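Local atomic coordinates of Oxidored_FMN domain-containing protein ([Pseudomonas] geniculata N1, PDB entry 6L6J), a protein that binds FMN, a [4Fe-4S] cluster and ADP, and probably oxidises the amine 6-hydroxypseudooxynicotine in nicotine breakdown. Residues A[117-125]-A[134-142]. Residues are numbered along the deposited sequence; the frame is centred on the assembly and turned at random.
Sequences REHPLSPTT and PIAARTIDR
L121 and R138 lie side by side and point the same way across a two-stranded parallel sheet, 121-122 with 138-139, in the long beta-alpha loop between barrel strand 99-105 and helix 142-162 of the TIM barrel. CD2 of L121 comes within 3.5 Å of R138 NE, oblique to the guanidinium, while I140 CG2 sits over one face of that group, offset toward its rim. The same methyl of I140 reaches L121 CB at 3.7 Å, the two side chains crossing at about a right angle. This leucine-isoleucine pair joins the sheet to W151 and I145 of helix 142-162 and to L177 and F181 of the short helix 177-182 that follows barrel strand 166-171. R138, with CG between N and the carbonyl carbon (chi1 80°), runs extended past H119 CB, which stands at the guanidinium edge. R138 NE donates, in the guanidinium plane, to a water that in turn donates to H119 O and E118 OE1, and NH2 forms a salt bridge with D144, so NE and NH2 are each held, which should limit rotation. Toward the N-terminal end of both segments, P120 CD lies 3.7 Å from I135 CG1. The backbone pairing is uneven: R138 N donates to P120 O at 2.8 Å and nearly straight (164°), whereas S122 N to R138 O and I140 N to S122 O are weak. On the face away from L121, A137 CB meets S122 CB; past P123, T125 comes back over the second strand, where T125 OG1 and T139 OG1 share a hydrogen bond of 2.8 Å.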
# COMPACT_ATOMS: atom_id res chain seq x y z
N ARG A 117 -26.75 -3.73 10.58
CA ARG A 117 -27.33 -5.08 10.38
C ARG A 117 -28.37 -4.97 9.26
O ARG A 117 -29.54 -5.23 9.48
CB ARG A 117 -27.94 -5.60 11.68
CG ARG A 117 -26.92 -5.97 12.74
CD ARG A 117 -26.45 -4.79 13.56
NE ARG A 117 -25.81 -5.26 14.79
CZ ARG A 117 -24.56 -5.73 14.87
NH1 ARG A 117 -23.78 -5.74 13.81
NH2 ARG A 117 -24.09 -6.16 16.03
N GLU A 118 -27.91 -4.57 8.09
CA GLU A 118 -28.79 -4.23 6.95
C GLU A 118 -28.57 -5.26 5.84
O GLU A 118 -27.60 -6.06 5.95
CB GLU A 118 -28.52 -2.77 6.58
CG GLU A 118 -29.37 -2.25 5.45
CD GLU A 118 -30.86 -2.18 5.71
OE1 GLU A 118 -31.60 -3.13 5.30
OE2 GLU A 118 -31.28 -1.17 6.28
N HIS A 119 -29.50 -5.29 4.88
CA HIS A 119 -29.42 -6.14 3.66
C HIS A 119 -28.66 -5.38 2.57
O HIS A 119 -29.03 -4.28 2.19
CB HIS A 119 -30.83 -6.56 3.22
CG HIS A 119 -31.57 -7.34 4.24
ND1 HIS A 119 -31.52 -8.74 4.29
CD2 HIS A 119 -32.43 -6.95 5.21
CE1 HIS A 119 -32.31 -9.16 5.28
NE2 HIS A 119 -32.88 -8.07 5.87
N PRO A 120 -27.53 -5.90 2.07
CA PRO A 120 -26.85 -5.30 0.91
C PRO A 120 -27.68 -5.49 -0.37
O PRO A 120 -28.57 -6.33 -0.42
CB PRO A 120 -25.51 -6.04 0.81
CG PRO A 120 -25.40 -6.83 2.09
CD PRO A 120 -26.81 -7.08 2.58
N LEU A 121 -27.34 -4.73 -1.41
CA LEU A 121 -28.16 -4.62 -2.64
C LEU A 121 -27.37 -5.17 -3.84
O LEU A 121 -26.14 -5.15 -3.82
CB LEU A 121 -28.57 -3.16 -2.83
CG LEU A 121 -29.10 -2.45 -1.60
CD1 LEU A 121 -29.29 -0.97 -1.89
CD2 LEU A 121 -30.41 -3.06 -1.10
N SER A 122 -28.10 -5.66 -4.84
CA SER A 122 -27.55 -6.20 -6.11
C SER A 122 -28.64 -6.12 -7.17
O SER A 122 -29.83 -6.20 -6.81
CB SER A 122 -27.07 -7.61 -5.93
OG SER A 122 -26.62 -8.19 -7.15
N PRO A 123 -28.28 -5.98 -8.48
CA PRO A 123 -29.23 -6.17 -9.57
C PRO A 123 -29.91 -7.54 -9.43
O PRO A 123 -31.10 -7.62 -9.69
CB PRO A 123 -28.37 -6.14 -10.85
CG PRO A 123 -26.93 -6.30 -10.37
CD PRO A 123 -26.93 -5.69 -8.98
N THR A 124 -29.14 -8.54 -8.97
CA THR A 124 -29.53 -9.97 -8.87
C THR A 124 -28.83 -10.60 -7.66
O THR A 124 -27.60 -10.36 -7.51
CB THR A 124 -29.21 -10.70 -10.18
OG1 THR A 124 -29.91 -9.97 -11.20
CG2 THR A 124 -29.58 -12.17 -10.18
N THR A 125 -29.57 -11.38 -6.86
CA THR A 125 -29.09 -11.93 -5.56
C THR A 125 -27.81 -12.74 -5.76
O THR A 125 -27.73 -13.56 -6.69
CB THR A 125 -30.11 -12.82 -4.84
OG1 THR A 125 -31.26 -12.04 -4.57
CG2 THR A 125 -29.64 -13.34 -3.50
N PRO A 134 -22.66 -14.59 6.40
CA PRO A 134 -23.90 -15.24 5.99
C PRO A 134 -25.01 -14.21 5.86
O PRO A 134 -25.92 -14.23 6.68
CB PRO A 134 -24.15 -16.26 7.12
CG PRO A 134 -23.52 -15.61 8.35
CD PRO A 134 -22.35 -14.83 7.82
N ILE A 135 -24.88 -13.32 4.87
CA ILE A 135 -25.91 -12.30 4.49
C ILE A 135 -25.84 -12.14 2.97
O ILE A 135 -24.74 -11.87 2.44
CB ILE A 135 -25.70 -10.96 5.24
CG1 ILE A 135 -26.76 -9.92 4.89
CG2 ILE A 135 -24.29 -10.42 5.07
CD1 ILE A 135 -28.07 -10.14 5.58
N ALA A 136 -26.96 -12.37 2.28
CA ALA A 136 -27.07 -12.29 0.80
C ALA A 136 -27.30 -10.83 0.39
O ALA A 136 -27.99 -10.12 1.13
CB ALA A 136 -28.18 -13.18 0.30
N ALA A 137 -26.72 -10.43 -0.74
CA ALA A 137 -27.03 -9.18 -1.47
C ALA A 137 -28.37 -9.34 -2.17
O ALA A 137 -28.44 -10.16 -3.09
CB ALA A 137 -25.90 -8.87 -2.43
N ARG A 138 -29.40 -8.59 -1.79
CA ARG A 138 -30.81 -8.86 -2.23
C ARG A 138 -31.05 -8.26 -3.63
O ARG A 138 -30.50 -7.21 -3.91
CB ARG A 138 -31.84 -8.37 -1.18
CG ARG A 138 -32.12 -6.88 -1.21
CD ARG A 138 -32.87 -6.43 0.02
NE ARG A 138 -33.06 -4.99 0.06
CZ ARG A 138 -33.91 -4.30 -0.73
NH1 ARG A 138 -34.67 -4.92 -1.61
NH2 ARG A 138 -33.97 -2.99 -0.63
N THR A 139 -31.81 -8.95 -4.47
CA THR A 139 -32.38 -8.44 -5.75
C THR A 139 -33.22 -7.20 -5.42
O THR A 139 -34.02 -7.31 -4.47
CB THR A 139 -33.27 -9.49 -6.45
OG1 THR A 139 -32.53 -10.70 -6.70
CG2 THR A 139 -33.86 -8.98 -7.76
N ILE A 140 -33.03 -6.08 -6.13
CA ILE A 140 -33.71 -4.79 -5.78
C ILE A 140 -34.92 -4.56 -6.71
O ILE A 140 -34.81 -4.80 -7.91
CB ILE A 140 -32.71 -3.61 -5.71
CG1 ILE A 140 -31.97 -3.31 -7.01
CG2 ILE A 140 -31.73 -3.80 -4.56
CD1 ILE A 140 -31.11 -2.04 -6.94
N ASP A 141 -36.05 -4.17 -6.10
CA ASP A 141 -37.26 -3.57 -6.73
C ASP A 141 -36.88 -2.38 -7.62
O ASP A 141 -35.77 -1.84 -7.42
CB ASP A 141 -38.17 -2.88 -5.70
CG ASP A 141 -39.06 -3.77 -4.87
OD1 ASP A 141 -39.04 -4.99 -5.09
OD2 ASP A 141 -39.79 -3.23 -4.01
N ARG A 142 -37.84 -1.90 -8.42
CA ARG A 142 -37.85 -0.55 -9.07
C ARG A 142 -37.97 0.55 -8.00
O ARG A 142 -37.30 1.58 -8.12
CB ARG A 142 -38.97 -0.46 -10.12
CG ARG A 142 -39.04 -1.68 -11.03
CD ARG A 142 -39.42 -1.47 -12.49
NE ARG A 142 -38.84 -0.26 -13.09
CZ ARG A 142 -38.39 -0.15 -14.33
NH1 ARG A 142 -37.88 1.00 -14.74
NH2 ARG A 142 -38.42 -1.19 -15.15
O HOH W 1 -31.68 -3.43 2.12
O HOH W 2 -29.96 -10.40 2.84